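Polyphosphate kinase (Porphyromonas gingivalis, PDB 2O8R) probably catalyses the reversible, Mg(2+)-dependent transfer of the terminal phosphate of ATP onto a growing chain of inorganic polyphosphate. Local coordinates at residues T442-L446 against V487-Y491; L509-Y514 against Y624-A630. The protein carries 3 engineered substitutions. One frame throughout, in Å; residues are numbered along the deposited sequence.

Interaction 1 (T442-L446 against V487-Y491)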
ATOM      1  N   THR A 442       9.868  -0.576  23.860  1.00 48.45           N
ATOM      2  CA  THR A 442      10.077  -1.776  24.658  1.00 62.19           C
ATOM      3  C   THR A 442       9.118  -2.909  24.300  1.00 62.37           C
ATOM      4  O   THR A 442       7.975  -2.668  23.921  1.00 70.27           O
ATOM      5  CB  THR A 442       9.900  -1.486  26.161  1.00 60.12           C
ATOM      6  OG1 THR A 442       8.554  -1.072  26.398  1.00 91.70           O
ATOM      7  CG2 THR A 442      10.838  -0.382  26.631  1.00 83.46           C
ATOM      8  N   ALA A 443       9.597  -4.143  24.428  1.00 61.46           N
ATOM      9  CA  ALA A 443       8.740  -5.328  24.376  1.00 48.02           C
ATOM     10  C   ALA A 443       8.949  -6.142  25.652  1.00 58.65           C
ATOM     11  O   ALA A 443       9.961  -5.988  26.343  1.00 54.61           O
ATOM     12  CB  ALA A 443       9.043  -6.163  23.152  1.00 43.45           C
ATOM     13  N   LEU A 444       7.994  -7.008  25.971  1.00 55.25           N
ATOM     14  CA  LEU A 444       8.046  -7.741  27.229  1.00 57.83           C
ATOM     15  C   LEU A 444       7.414  -9.094  27.102  1.00 50.82           C
ATOM     16  O   LEU A 444       6.245  -9.195  26.754  1.00 57.42           O
ATOM     17  CB  LEU A 444       7.310  -6.977  28.326  1.00 45.51           C
ATOM     18  CG  LEU A 444       7.313  -7.625  29.704  1.00 49.30           C
ATOM     19  CD1 LEU A 444       8.723  -7.687  30.298  1.00 47.15           C
ATOM     20  CD2 LEU A 444       6.388  -6.865  30.613  1.00 43.01           C
ATOM     21  N   ILE A 445       8.186 -10.133  27.397  1.00 59.70           N
ATOM     22  CA  ILE A 445       7.657 -11.491  27.427  1.00 64.08           C
ATOM     23  C   ILE A 445       7.668 -11.981  28.868  1.00 64.83           C
ATOM     24  O   ILE A 445       8.723 -12.006  29.497  1.00 73.97           O
ATOM     25  CB  ILE A 445       8.474 -12.438  26.542  1.00 53.26           C
ATOM     26  CG1 ILE A 445       8.407 -11.994  25.089  1.00 52.67           C
ATOM     27  CG2 ILE A 445       7.924 -13.828  26.627  1.00 55.71           C
ATOM     28  CD1 ILE A 445       9.609 -12.400  24.310  1.00 51.75           C
ATOM     29  N   LEU A 446       6.498 -12.357  29.390  1.00 50.88           N
ATOM     30  CA  LEU A 446       6.391 -12.801  30.785  1.00 61.48           C
ATOM     31  C   LEU A 446       6.105 -14.303  30.913  1.00 69.61           C
ATOM     32  O   LEU A 446       5.248 -14.866  30.216  1.00 67.21           O
ATOM     33  CB  LEU A 446       5.341 -11.986  31.550  1.00 43.48           C
ATOM     34  CG  LEU A 446       5.570 -10.483  31.758  1.00 63.88           C
ATOM     35  CD1 LEU A 446       4.313  -9.844  32.312  1.00 34.54           C
ATOM     36  CD2 LEU A 446       6.783 -10.160  32.650  1.00 52.06           C
ATOM     37  N   VAL A 487      13.351  -6.604  34.058  1.00 51.21           N
ATOM     38  CA  VAL A 487      12.145  -7.287  33.584  1.00 53.68           C
ATOM     39  C   VAL A 487      10.976  -6.864  34.452  1.00 59.42           C
ATOM     40  O   VAL A 487       9.833  -6.803  33.988  1.00 53.28           O
ATOM     41  CB  VAL A 487      12.300  -8.824  33.541  1.00 49.92           C
ATOM     42  CG1 VAL A 487      10.943  -9.535  33.667  1.00 35.44           C
ATOM     43  CG2 VAL A 487      13.031  -9.257  32.264  1.00 46.92           C
ATOM     44  N   HIS A 488      11.288  -6.512  35.695  1.00 46.55           N
ATOM     45  CA  HIS A 488      10.268  -6.113  36.639  1.00 54.74           C
ATOM     46  C   HIS A 488       9.867  -4.669  36.371  1.00 58.13           C
ATOM     47  O   HIS A 488       8.697  -4.291  36.496  1.00 53.47           O
ATOM     48  CB  HIS A 488      10.767  -6.276  38.079  1.00 49.75           C
ATOM     49  CG  HIS A 488       9.733  -5.936  39.103  1.00 75.67           C
ATOM     50  ND1 HIS A 488       9.575  -4.662  39.607  1.00 87.23           N
ATOM     51  CD2 HIS A 488       8.772  -6.693  39.680  1.00 49.21           C
ATOM     52  CE1 HIS A 488       8.564  -4.652  40.457  1.00 80.67           C
ATOM     53  NE2 HIS A 488       8.058  -5.871  40.514  1.00 70.69           N
ATOM     54  N   ASP A 489      10.859  -3.866  36.012  1.00 71.53           N
ATOM     55  CA  ASP A 489      10.658  -2.449  35.759  1.00 60.32           C
ATOM     56  C   ASP A 489       9.791  -2.248  34.535  1.00 61.71           C
ATOM     57  O   ASP A 489       8.866  -1.429  34.554  1.00 59.12           O
ATOM     58  CB  ASP A 489      12.004  -1.766  35.572  1.00 60.36           C
ATOM     59  CG  ASP A 489      12.665  -1.416  36.891  1.00 61.82           C
ATOM     60  OD1 ASP A 489      11.984  -1.533  37.930  1.00 63.18           O
ATOM     61  OD2 ASP A 489      13.853  -1.007  36.889  1.00 59.16           O
ATOM     62  N   VAL A 490      10.094  -3.015  33.488  1.00 53.83           N
ATOM     63  CA  VAL A 490       9.311  -3.015  32.266  1.00 54.42           C
ATOM     64  C   VAL A 490       7.906  -3.540  32.577  1.00 74.17           C
ATOM     65  O   VAL A 490       6.898  -2.958  32.136  1.00 75.80           O
ATOM     66  CB  VAL A 490       9.990  -3.863  31.169  1.00 50.16           C
ATOM     67  CG1 VAL A 490       9.070  -4.050  29.976  1.00 50.07           C
ATOM     68  CG2 VAL A 490      11.292  -3.215  30.721  1.00 44.99           C
ATOM     69  N   TYR A 491       7.853  -4.620  33.359  1.00 59.36           N
ATOM     70  CA  TYR A 491       6.595  -5.160  33.851  1.00 54.31           C
ATOM     71  C   TYR A 491       5.734  -4.067  34.472  1.00 61.79           C
ATOM     72  O   TYR A 491       4.568  -3.880  34.108  1.00 68.08           O
ATOM     73  CB  TYR A 491       6.857  -6.241  34.891  1.00 56.44           C
ATOM     74  CG  TYR A 491       5.631  -6.588  35.698  1.00 71.20           C
ATOM     75  CD1 TYR A 491       4.668  -7.441  35.183  1.00 62.32           C
ATOM     76  CD2 TYR A 491       5.430  -6.059  36.970  1.00 70.89           C
ATOM     77  CE1 TYR A 491       3.537  -7.756  35.897  1.00 67.33           C
ATOM     78  CE2 TYR A 491       4.301  -6.371  37.692  1.00 77.29           C
ATOM     79  CZ  TYR A 491       3.358  -7.224  37.147  1.00 70.03           C
ATOM     80  OH  TYR A 491       2.218  -7.547  37.850  1.00 82.60           O
TER
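A helix packs on the sheet of a phospholipase D (PLD)-like domain here: one turn of helix 484-497 lies across strand 442-446, an inner strand of the mixed sheet of the first C-terminal domain. The short axes approach to 9.0 Å and cross at -107°, so the helix runs steeply over the strand and meets it through a few side chains. The strand's backbone is engaged within the sheet, where Ala443 and Ile445 pair with Leu460 and Ile458 on one flank and Thr442 and Leu446 bond to strand 370-377 on the other. What remains for the helix is the face carrying Thr442, Leu444 and Leu446; Ala443 and Ile445 point their CB atoms away.

Across the two segments the contact is made by apolar side chains. Leu444 is its centre, its CA lying 7.0 Å from that of Val490. Both methyls of Leu444 reach Val490 CG1, CD1 at 3.7 Å and CD2 at 3.9 Å, and CD2 also rests 3.7 Å from Tyr491 CA. Leu446 extends the patch, with its CD2 4.3 Å from Val487 CG1. Ala459 of the adjacent strand also touches Val487 and Val490, so the helix spans more than one strand.

Asp489 and His488 lie on the part of the helix turned from the strand. The Asp489 carboxylate accepts hydrogen bonds from the backbone of Ser507, Arg508 and Leu509, and His488 lies beside Arg454 and Pro455. The aromatic contribution comes from Tyr491, whose ring meets Leu446 edge-on, with Leu446 CD1 near the ring plane and 3.8 Å from Tyr491 CD1.

Interaction 2 (L509-Y514 against Y624-A630)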
ATOM      1  N   LEU A 509      15.660   0.943  35.575  1.00 59.99           N
ATOM      2  CA  LEU A 509      15.085   1.612  34.414  1.00 62.11           C
ATOM      3  C   LEU A 509      14.889   3.107  34.640  1.00 57.71           C
ATOM      4  O   LEU A 509      14.625   3.539  35.755  1.00 76.45           O
ATOM      5  CB  LEU A 509      13.744   0.968  34.083  1.00 46.64           C
ATOM      6  CG  LEU A 509      13.119   1.246  32.725  1.00 62.96           C
ATOM      7  CD1 LEU A 509      14.096   0.808  31.649  1.00 42.95           C
ATOM      8  CD2 LEU A 509      11.749   0.556  32.602  1.00 47.12           C
ATOM      9  N   LEU A 510      15.016   3.892  33.581  1.00 51.80           N
ATOM     10  CA  LEU A 510      14.714   5.316  33.660  1.00 61.57           C
ATOM     11  C   LEU A 510      13.528   5.674  32.793  1.00 61.97           C
ATOM     12  O   LEU A 510      13.594   5.535  31.573  1.00 68.57           O
ATOM     13  CB  LEU A 510      15.898   6.137  33.186  1.00 68.02           C
ATOM     14  CG  LEU A 510      17.209   5.931  33.913  1.00 39.92           C
ATOM     15  CD1 LEU A 510      18.178   6.989  33.424  1.00 43.99           C
ATOM     16  CD2 LEU A 510      16.976   6.048  35.402  1.00 42.39           C
ATOM     17  N   VAL A 511      12.456   6.144  33.421  1.00 53.02           N
ATOM     18  CA  VAL A 511      11.257   6.569  32.697  1.00 56.22           C
ATOM     19  C   VAL A 511      11.015   8.077  32.819  1.00 49.62           C
ATOM     20  O   VAL A 511      11.184   8.663  33.882  1.00 58.98           O
ATOM     21  CB  VAL A 511      10.017   5.791  33.156  1.00 58.37           C
ATOM     22  CG1 VAL A 511       8.843   6.060  32.229  1.00 63.51           C
ATOM     23  CG2 VAL A 511      10.318   4.289  33.190  1.00 72.46           C
ATOM     24  N   ALA A 512      10.642   8.699  31.710  1.00 57.55           N
ATOM     25  CA  ALA A 512      10.416  10.134  31.668  1.00 60.57           C
ATOM     26  C   ALA A 512       9.168  10.485  32.466  1.00 62.84           C
ATOM     27  O   ALA A 512       8.216   9.708  32.508  1.00 48.35           O
ATOM     28  CB  ALA A 512      10.287  10.603  30.221  1.00 67.83           C
ATOM     29  N   ARG A 513       9.180  11.656  33.101  1.00 70.10           N
ATOM     30  CA  ARG A 513       8.090  12.094  33.983  1.00 77.15           C
ATOM     31  C   ARG A 513       8.048  11.248  35.261  1.00 69.17           C
ATOM     32  O   ARG A 513       7.075  11.272  36.009  1.00 71.61           O
ATOM     33  CB  ARG A 513       6.728  12.076  33.263  1.00 75.64           C
ATOM     34  CG  ARG A 513       6.709  12.784  31.912  1.00 80.63           C
ATOM     35  CD  ARG A 513       5.374  12.611  31.201  1.00 95.08           C
ATOM     36  NE  ARG A 513       4.396  13.606  31.640  1.00124.48           N
ATOM     37  CZ  ARG A 513       3.422  13.379  32.521  1.00130.72           C
ATOM     38  NH1 ARG A 513       3.270  12.178  33.069  1.00133.10           N
ATOM     39  NH2 ARG A 513       2.590  14.359  32.854  1.00122.13           N
ATOM     40  N   TYR A 514       9.119  10.500  35.497  1.00 65.90           N
ATOM     41  CA  TYR A 514       9.280   9.738  36.722  1.00 60.41           C
ATOM     42  C   TYR A 514      10.670   9.961  37.307  1.00 63.68           C
ATOM     43  O   TYR A 514      10.883  10.936  38.019  1.00 81.86           O
ATOM     44  CB  TYR A 514       9.005   8.259  36.484  1.00 57.44           C
ATOM     45  CG  TYR A 514       7.548   7.961  36.256  1.00 60.77           C
ATOM     46  CD1 TYR A 514       6.662   7.866  37.329  1.00 61.35           C
ATOM     47  CD2 TYR A 514       7.048   7.782  34.969  1.00 64.72           C
ATOM     48  CE1 TYR A 514       5.307   7.608  37.127  1.00 48.84           C
ATOM     49  CE2 TYR A 514       5.702   7.507  34.751  1.00 49.13           C
ATOM     50  CZ  TYR A 514       4.838   7.421  35.835  1.00 47.44           C
ATOM     51  OH  TYR A 514       3.509   7.138  35.628  1.00 66.58           O
ATOM     52  N   TYR A 624       9.814  15.942  28.978  1.00104.82           N
ATOM     53  CA  TYR A 624       8.665  16.419  29.756  1.00100.55           C
ATOM     54  C   TYR A 624       7.281  15.971  29.274  1.00 99.92           C
ATOM     55  O   TYR A 624       6.426  15.622  30.084  1.00 99.87           O
ATOM     56  CB  TYR A 624       8.715  17.942  29.890  1.00105.46           C
ATOM     57  CG  TYR A 624       9.992  18.459  30.525  1.00105.97           C
ATOM     58  CD1 TYR A 624      10.265  18.236  31.874  1.00110.43           C
ATOM     59  CD2 TYR A 624      10.926  19.170  29.776  1.00107.54           C
ATOM     60  CE1 TYR A 624      11.436  18.709  32.459  1.00111.59           C
ATOM     61  CE2 TYR A 624      12.100  19.648  30.348  1.00103.51           C
ATOM     62  CZ  TYR A 624      12.347  19.416  31.691  1.00112.85           C
ATOM     63  OH  TYR A 624      13.506  19.888  32.264  1.00107.64           O
ATOM     64  N   ASN A 625       7.059  15.977  27.962  1.00101.87           N
ATOM     65  CA  ASN A 625       5.748  15.625  27.397  1.00 96.78           C
ATOM     66  C   ASN A 625       5.505  14.129  27.184  1.00 94.53           C
ATOM     67  O   ASN A 625       4.421  13.619  27.473  1.00110.46           O
ATOM     68  CB  ASN A 625       5.518  16.360  26.076  1.00 87.55           C
ATOM     69  CG  ASN A 625       5.545  17.855  26.232  1.00 90.52           C
ATOM     70  OD1 ASN A 625       6.244  18.389  27.093  1.00 99.66           O
ATOM     71  ND2 ASN A 625       4.780  18.548  25.401  1.00114.94           N
ATOM     72  N   ARG A 626       6.511  13.437  26.665  1.00 73.74           N
ATOM     73  CA  ARG A 626       6.396  12.026  26.324  1.00 70.23           C
ATOM     74  C   ARG A 626       6.716  11.077  27.482  1.00 69.95           C
ATOM     75  O   ARG A 626       7.402  11.445  28.437  1.00 72.99           O
ATOM     76  CB  ARG A 626       7.332  11.706  25.150  1.00 63.23           C
ATOM     77  CG  ARG A 626       6.814  12.147  23.800  1.00 76.83           C
ATOM     78  CD  ARG A 626       7.675  13.213  23.179  1.00 77.21           C
ATOM     79  NE  ARG A 626       8.881  12.635  22.593  1.00104.20           N
ATOM     80  CZ  ARG A 626       8.974  12.177  21.346  1.00105.98           C
ATOM     81  NH1 ARG A 626      10.122  11.671  20.913  1.00105.97           N
ATOM     82  NH2 ARG A 626       7.930  12.225  20.530  1.00112.28           N
ATOM     83  N   ILE A 627       6.235   9.843  27.391  1.00 57.11           N
ATOM     84  CA  ILE A 627       6.846   8.799  28.193  1.00 60.82           C
ATOM     85  C   ILE A 627       7.943   8.083  27.387  1.00 66.98           C
ATOM     86  O   ILE A 627       7.697   7.511  26.318  1.00 69.59           O
ATOM     87  CB  ILE A 627       5.811   7.862  28.867  1.00 66.99           C
ATOM     88  CG1 ILE A 627       5.388   8.473  30.215  1.00 45.87           C
ATOM     89  CG2 ILE A 627       6.386   6.458  29.085  1.00 51.00           C
ATOM     90  CD1 ILE A 627       4.429   7.639  31.020  1.00 56.90           C
ATOM     91  N   GLU A 628       9.164   8.173  27.908  1.00 57.52           N
ATOM     92  CA  GLU A 628      10.356   7.641  27.255  1.00 55.79           C
ATOM     93  C   GLU A 628      11.025   6.627  28.163  1.00 51.77           C
ATOM     94  O   GLU A 628      10.680   6.510  29.339  1.00 52.46           O
ATOM     95  CB  GLU A 628      11.365   8.769  27.009  1.00 43.61           C
ATOM     96  CG  GLU A 628      10.815   9.978  26.284  1.00 48.54           C
ATOM     97  CD  GLU A 628      10.887   9.862  24.769  1.00 41.17           C
ATOM     98  OE1 GLU A 628      11.422   8.862  24.256  1.00 81.41           O
ATOM     99  OE2 GLU A 628      10.415  10.795  24.089  1.00 89.02           O
ATOM    100  N   THR A 629      12.003   5.910  27.627  1.00 45.31           N
ATOM    101  CA  THR A 629      12.829   5.037  28.455  1.00 46.54           C
ATOM    102  C   THR A 629      14.319   5.244  28.258  1.00 52.35           C
ATOM    103  O   THR A 629      14.779   5.636  27.182  1.00 49.98           O
ATOM    104  CB  THR A 629      12.538   3.548  28.221  1.00 43.74           C
ATOM    105  OG1 THR A 629      12.626   3.249  26.815  1.00 52.67           O
ATOM    106  CG2 THR A 629      11.175   3.190  28.757  1.00 51.12           C
ATOM    107  N   ALA A 630      15.069   4.980  29.321  1.00 54.94           N
ATOM    108  CA  ALA A 630      16.502   4.788  29.211  1.00 60.32           C
ATOM    109  C   ALA A 630      16.882   3.611  30.092  1.00 65.35           C
ATOM    110  O   ALA A 630      16.314   3.408  31.171  1.00 68.75           O
ATOM    111  CB  ALA A 630      17.257   6.038  29.616  1.00 56.62           C
TER
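Backbone pairing can carry a short edge strand one residue beyond its two strand residues, and these segments show how. Leu510 and Ala630 form an antiparallel hydrogen-bonded pair, satisfying both residues reciprocally: Leu510 N to Ala630 O at 2.8 Å and Ala630 N to Leu510 O at 2.7 Å. Val511 and Thr629 follow as a non-hydrogen-bonded pair, and Ala512 N reaches Glu628 O at 3.2 Å. That same Glu628 O receives a CA-H...O contact from Val511 CA at 3.4 Å. The Val511 amide turns instead to Asn515 OD1. Past the pairing, Arg513 NE makes a weak hydrogen bond to Tyr624 O at 3.3 Å.

The Glu628 carboxylate faces the predicted active centre: OE1 bonds to Ser615 OG and to ND1 of His439, the predicted phosphohistidine, while OE2 forms a salt bridge with Arg626 NE at 2.8 Å. This is consistent with Glu628 orienting the histidine.

Strand 510-511 is the outermost of its sheet, beside 629-632. On one face Leu510 and Ala630 touch Trp601 of strand 600-603, and Leu510 also meets helix 516-532; on the other, Val511 and Thr629 pack on Leu493 of helix 484-497.

Overall arrangement
Followed from the N terminus, the chain closes interaction 1 first, when helix 484-497 returns over strand 442-447 after an excursion of 40 residues through two further strands of the first PLD-like domain. A short connection then leads to 509-514, which opens interaction 2; its partner arrives 109 residues later, after most of the second domain's sheet is built. The loops thus run in series, neither nested nor crossed. In space interactions 1 and 2 adjoin, their centres about 15 Å apart. Asp489 OD2 and Leu509 N, 3.0 Å apart, join them, and Thr442 CG2 lies 4.1 Å from Thr629 OG1. Helix 484-497 packs against both sheets, tying together the two C-terminal domains.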